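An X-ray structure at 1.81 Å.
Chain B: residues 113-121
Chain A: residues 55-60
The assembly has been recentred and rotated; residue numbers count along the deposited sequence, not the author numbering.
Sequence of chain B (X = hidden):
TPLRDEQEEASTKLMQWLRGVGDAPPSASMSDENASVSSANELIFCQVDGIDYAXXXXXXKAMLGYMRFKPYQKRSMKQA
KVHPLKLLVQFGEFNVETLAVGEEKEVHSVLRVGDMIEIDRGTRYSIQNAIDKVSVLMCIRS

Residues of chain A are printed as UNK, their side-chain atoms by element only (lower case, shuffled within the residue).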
ATOM      1  N   VAL B 113     -11.773   1.369   4.070  1.00 19.93           N
ATOM      2  CA  VAL B 113     -10.405   1.826   3.879  1.00 20.59           C
ATOM      3  C   VAL B 113      -9.471   1.163   4.888  1.00 19.91           C
ATOM      4  O   VAL B 113      -9.781   1.047   6.082  1.00 18.01           O
ATOM      5  CB  VAL B 113     -10.349   3.360   3.956  1.00 17.16           C
ATOM      6  CG1 VAL B 113     -10.629   3.859   5.379  1.00 19.83           C
ATOM      7  CG2 VAL B 113      -9.006   3.856   3.433  1.00 16.69           C
ATOM      8  N   GLY B 114      -8.328   0.687   4.389  1.00 17.17           N
ATOM      9  CA  GLY B 114      -7.357  -0.028   5.184  1.00 18.80           C
ATOM     10  C   GLY B 114      -7.625  -1.509   5.331  1.00 17.57           C
ATOM     11  O   GLY B 114      -6.752  -2.234   5.847  1.00 18.67           O
ATOM     12  N   ASP B 115      -8.795  -1.989   4.904  1.00 16.69           N
ATOM     13  CA  ASP B 115      -9.080  -3.421   4.928  1.00 14.06           C
ATOM     14  C   ASP B 115      -8.410  -4.107   3.741  1.00 17.01           C
ATOM     15  O   ASP B 115      -8.245  -3.517   2.668  1.00 17.16           O
ATOM     16  CB  ASP B 115     -10.591  -3.685   4.879  1.00 17.32           C
ATOM     17  CG  ASP B 115     -11.328  -3.154   6.082  1.00 21.33           C
ATOM     18  OD1 ASP B 115     -10.679  -2.774   7.085  1.00 22.43           O
ATOM     19  OD2 ASP B 115     -12.581  -3.117   6.026  1.00 19.22           O
ATOM     20  N   MET B 116      -8.051  -5.372   3.933  1.00 16.18           N
ATOM     21  CA  MET B 116      -7.378  -6.173   2.918  1.00 17.15           C
ATOM     22  C   MET B 116      -8.044  -7.541   2.778  1.00 18.75           C
ATOM     23  O   MET B 116      -8.578  -8.100   3.744  1.00 19.02           O
ATOM     24  CB  MET B 116      -5.884  -6.360   3.269  1.00 14.25           C
ATOM     25  CG  MET B 116      -5.074  -7.072   2.202  1.00 21.44           C
ATOM     26  SD  MET B 116      -4.961  -8.837   2.609  1.00 27.99           S
ATOM     27  CE  MET B 116      -3.958  -8.715   4.063  1.00 18.77           C
ATOM     28  N   ILE B 117      -8.011  -8.081   1.561  1.00 14.87           N
ATOM     29  CA  ILE B 117      -8.406  -9.464   1.320  1.00 14.20           C
ATOM     30  C   ILE B 117      -7.310 -10.164   0.525  1.00 17.83           C
ATOM     31  O   ILE B 117      -6.710  -9.579  -0.380  1.00 16.31           O
ATOM     32  CB  ILE B 117      -9.773  -9.556   0.600  1.00 15.97           C
ATOM     33  CG1 ILE B 117     -10.265 -11.012   0.578  1.00 21.12           C
ATOM     34  CG2 ILE B 117      -9.688  -9.000  -0.824  1.00 19.15           C
ATOM     35  CD1 ILE B 117     -11.722 -11.154   0.100  1.00 20.10           C
ATOM     36  N   GLU B 118      -7.034 -11.415   0.892  1.00 15.20           N
ATOM     37  CA  GLU B 118      -6.069 -12.269   0.224  1.00 17.47           C
ATOM     38  C   GLU B 118      -6.827 -13.149  -0.773  1.00 15.65           C
ATOM     39  O   GLU B 118      -7.789 -13.827  -0.394  1.00 19.28           O
ATOM     40  CB  GLU B 118      -5.330 -13.127   1.267  1.00 23.06           C
ATOM     41  CG  GLU B 118      -3.968 -13.667   0.862  1.00 29.42           C
ATOM     42  CD  GLU B 118      -3.161 -14.202   2.062  1.00 35.96           C
ATOM     43  OE1 GLU B 118      -3.709 -14.306   3.181  1.00 26.69           O
ATOM     44  OE2 GLU B 118      -1.970 -14.514   1.877  1.00 40.42           O
ATOM     45  N   ILE B 119      -6.420 -13.101  -2.038  1.00 14.71           N
ATOM     46  CA  ILE B 119      -6.991 -13.882  -3.131  1.00 16.95           C
ATOM     47  C   ILE B 119      -5.969 -14.954  -3.487  1.00 15.48           C
ATOM     48  O   ILE B 119      -4.906 -14.646  -4.044  1.00 18.87           O
ATOM     49  CB  ILE B 119      -7.297 -13.005  -4.356  1.00 15.72           C
ATOM     50  CG1 ILE B 119      -8.090 -11.745  -3.978  1.00 23.24           C
ATOM     51  CG2 ILE B 119      -8.005 -13.816  -5.472  1.00 15.72           C
ATOM     52  CD1 ILE B 119      -9.556 -11.962  -3.726  1.00 28.69           C
ATOM     53  N   ASP B 120      -6.285 -16.213  -3.181  1.00 14.73           N
ATOM     54  CA  ASP B 120      -5.358 -17.300  -3.464  1.00 17.67           C
ATOM     55  C   ASP B 120      -5.315 -17.624  -4.958  1.00 21.67           C
ATOM     56  O   ASP B 120      -6.223 -17.302  -5.733  1.00 18.81           O
ATOM     57  CB  ASP B 120      -5.745 -18.562  -2.685  1.00 19.00           C
ATOM     58  CG  ASP B 120      -5.822 -18.317  -1.193  1.00 27.80           C
ATOM     59  OD1 ASP B 120      -4.797 -17.917  -0.609  1.00 26.99           O
ATOM     60  OD2 ASP B 120      -6.915 -18.479  -0.620  1.00 34.24           O
ATOM     61  N   ARG B 121      -4.245 -18.305  -5.352  1.00 19.02           N
ATOM     62  CA  ARG B 121      -4.126 -18.760  -6.725  1.00 17.50           C
ATOM     63  C   ARG B 121      -5.305 -19.659  -7.083  1.00 20.52           C
ATOM     64  O   ARG B 121      -5.694 -20.534  -6.301  1.00 19.38           O
ATOM     65  CB  ARG B 121      -2.800 -19.496  -6.913  1.00 22.45           C
ATOM     66  CG  ARG B 121      -2.527 -19.890  -8.357  1.00 30.79           C
ATOM     67  CD  ARG B 121      -1.091 -20.305  -8.544  1.00 39.00           C
ATOM     68  NE  ARG B 121      -0.776 -20.471  -9.953  1.00 44.67           N
ATOM     69  CZ  ARG B 121       0.429 -20.773 -10.421  1.00 51.71           C
ATOM     70  NH1 ARG B 121       1.441 -20.951  -9.584  1.00 51.88           N
ATOM     71  NH2 ARG B 121       0.619 -20.902 -11.729  1.00 56.97           N
TER
ATOM     72  N   UNK A  55       1.179  -5.893  11.536  1.00 19.04           N
ATOM     73  CA  UNK A  55       0.976  -6.655  10.306  1.00 19.06           C
ATOM     74  C   UNK A  55      -0.466  -7.136  10.167  1.00 16.13           C
ATOM     75  O   UNK A  55      -1.108  -7.509  11.155  1.00 19.84           O
ATOM     76  c   UNK A  55       5.270  -7.116   8.692  1.00 30.52           C
ATOM     77  c   UNK A  55       6.051  -6.886   9.807  1.00 25.75           C
ATOM     78  c   UNK A  55       3.932  -7.433   8.843  1.00 28.02           C
ATOM     79  c   UNK A  55       3.362  -7.508  10.102  1.00 27.47           C
ATOM     80  c   UNK A  55       4.161  -7.281  11.217  1.00 33.24           C
ATOM     81  c   UNK A  55       5.501  -6.971  11.073  1.00 26.98           C
ATOM     82  c   UNK A  55       1.912  -7.865  10.256  1.00 22.75           C
ATOM     83  N   UNK A  56      -0.953  -7.170   8.921  1.00 15.54           N
ATOM     84  CA  UNK A  56      -2.207  -7.850   8.629  1.00 15.86           C
ATOM     85  C   UNK A  56      -2.063  -9.339   8.920  1.00 18.33           C
ATOM     86  O   UNK A  56      -0.966  -9.898   8.864  1.00 19.05           O
ATOM     87  c   UNK A  56      -3.747  -3.619   6.320  1.00 17.47           C
ATOM     88  c   UNK A  56      -3.018  -6.233   6.854  1.00 17.79           C
ATOM     89  c   UNK A  56      -2.131  -5.351   6.247  1.00 15.31           C
ATOM     90  c   UNK A  56      -2.490  -4.055   5.985  1.00 17.97           C
ATOM     91  c   UNK A  56      -4.656  -4.476   6.910  1.00 18.26           C
ATOM     92  c   UNK A  56      -2.610  -7.647   7.162  1.00 18.80           C
ATOM     93  c   UNK A  56      -4.286  -5.778   7.174  1.00 16.91           C
ATOM     94  o   UNK A  56      -4.107  -2.310   6.050  1.00 15.51           O
ATOM     95  N   UNK A  57      -3.183  -9.975   9.246  1.00 16.96           N
ATOM     96  CA  UNK A  57      -3.231 -11.432   9.287  1.00 24.23           C
ATOM     97  C   UNK A  57      -3.257 -11.977   7.861  1.00 27.04           C
ATOM     98  O   UNK A  57      -4.232 -11.780   7.125  1.00 35.20           O
ATOM     99  c   UNK A  57      -4.628 -13.401   9.967  1.00 35.93           C
ATOM    100  n   UNK A  57      -4.044 -14.106  10.916  1.00 34.37           N
ATOM    101  o   UNK A  57      -5.254 -13.921   9.033  1.00 34.35           O
ATOM    102  c   UNK A  57      -4.454 -11.906  10.057  1.00 31.70           C
ATOM    103  N   UNK A  58      -2.173 -12.624   7.451  1.00 21.16           N
ATOM    104  CA  UNK A  58      -2.080 -13.278   6.156  1.00 20.12           C
ATOM    105  C   UNK A  58      -1.734 -14.743   6.395  1.00 22.78           C
ATOM    106  O   UNK A  58      -1.240 -15.107   7.468  1.00 23.32           O
ATOM    107  o   UNK A  58       0.190 -12.453   5.994  1.00 25.80           O
ATOM    108  c   UNK A  58      -1.022 -12.611   5.256  1.00 17.70           C
ATOM    109  c   UNK A  58      -1.501 -11.215   4.763  1.00 19.85           C
ATOM    110  N   UNK A  59      -2.032 -15.585   5.400  1.00 22.41           N
ATOM    111  CA  UNK A  59      -1.757 -17.016   5.540  1.00 28.88           C
ATOM    112  C   UNK A  59      -0.320 -17.260   5.993  1.00 28.91           C
ATOM    113  O   UNK A  59      -0.073 -17.972   6.976  1.00 27.91           O
ATOM    114  c   UNK A  59      -5.022 -19.726   2.801  1.00 43.61           C
ATOM    115  n   UNK A  59      -5.276 -20.455   1.521  1.00 44.90           N
ATOM    116  c   UNK A  59      -2.040 -17.737   4.220  1.00 35.97           C
ATOM    117  c   UNK A  59      -3.699 -18.979   2.780  1.00 45.25           C
ATOM    118  c   UNK A  59      -3.463 -18.256   4.101  1.00 44.60           C
ATOM    119  N   UNK A  60       0.639 -16.671   5.288  1.00 27.38           N
ATOM    120  CA  UNK A  60       2.022 -16.636   5.749  1.00 30.26           C
ATOM    121  C   UNK A  60       2.240 -15.381   6.585  1.00 28.61           C
ATOM    122  O   UNK A  60       1.927 -14.269   6.139  1.00 25.52           O
ATOM    123  o   UNK A  60       4.923 -17.086   2.702  1.00 51.68           O
ATOM    124  c   UNK A  60       5.401 -16.927   3.844  1.00 49.98           C
ATOM    125  c   UNK A  60       2.990 -16.667   4.566  1.00 35.48           C
ATOM    126  o   UNK A  60       6.628 -16.956   4.083  1.00 50.78           O
ATOM    127  c   UNK A  60       4.449 -16.696   4.998  1.00 46.73           C
TER

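Position 55 of chain A has seven side-chain carbons. One carbon leads to a ring of six, and the ring bears no other element. The side chain stays out of reach of chain B. It is A:Phe55.

Position 56 has a similar ring, but with an oxygen attached at the far end. Its CA-to-CB bond points toward chain B. That oxygen lies 2.7 Å from O of B:Gly114, near the plane of the ring. CB of B:Met116 sits over one face of the ring. A six-carbon ring bearing an oxygen is tyrosine, so this is A:Tyr56. Its OH donates a hydrogen bond to the B:Gly114 carbonyl. B:Gly114 has phi/psi of 85/-10°, where a CB would be jammed against the carbonyl O of B:Val113. Those backbone angles by themselves call for glycine.

Position 57 has two side-chain carbons, the second carrying one oxygen and one nitrogen. No side-chain atom touches chain B; the nearest, the oxygen, is 6.1 Å from OE1 of B:Glu118. This is a short amide, A:Asn57. It contributes little here, and the residue touches a crystal neighbour.

Position 58 has one carbon that branches to an oxygen and a carbon. The branch carbon is 3.6 Å from CE of B:Met116. The oxygen is turned back to its own chain, 2.5 Å from the backbone O of position 60. A branch of this kind identifies A:Thr58. Its OG1 donates a hydrogen bond to that O, while CG2 meets the methionine methyl.

Position 59 has four carbons in a row ending in nitrogen. The nitrogen reaches the carboxylate of B:Asp120. This is A:Lys59. NZ forms a salt bridge with OD2 of B:Asp120 at 3.3 Å; its hydrogen bonds to OD1 and OD2 are both weak. The backbone N of A:Lys59 donates a better-placed hydrogen bond to OE1 of B:Glu118, at 3.1 Å and 164°.

Position 60 has three carbons, the third carrying two oxygens. It makes no contact with chain B. It is A:Glu60.

The two segments run in nearly the same direction, 9° apart, and bury 363 Å² in total. Their backbones stay well separated: CA of B:Glu118 and CA of A:Thr58 are 7.2 Å apart. Side chains therefore bridge the gap. The tyrosine hydroxyl binds at B:Gly114. Next, CE of B:Met116 packs 3.5 Å from CB of A:Tyr56 and also against A:Thr58. Farther along, B:Glu118 accepts a backbone NH, and B:Asp120 pairs with the lysine. The contact runs from a hydroxyl–carbonyl hydrogen bond, through apolar packing, to carboxylates.

Chain A (55-60) FYNTKE
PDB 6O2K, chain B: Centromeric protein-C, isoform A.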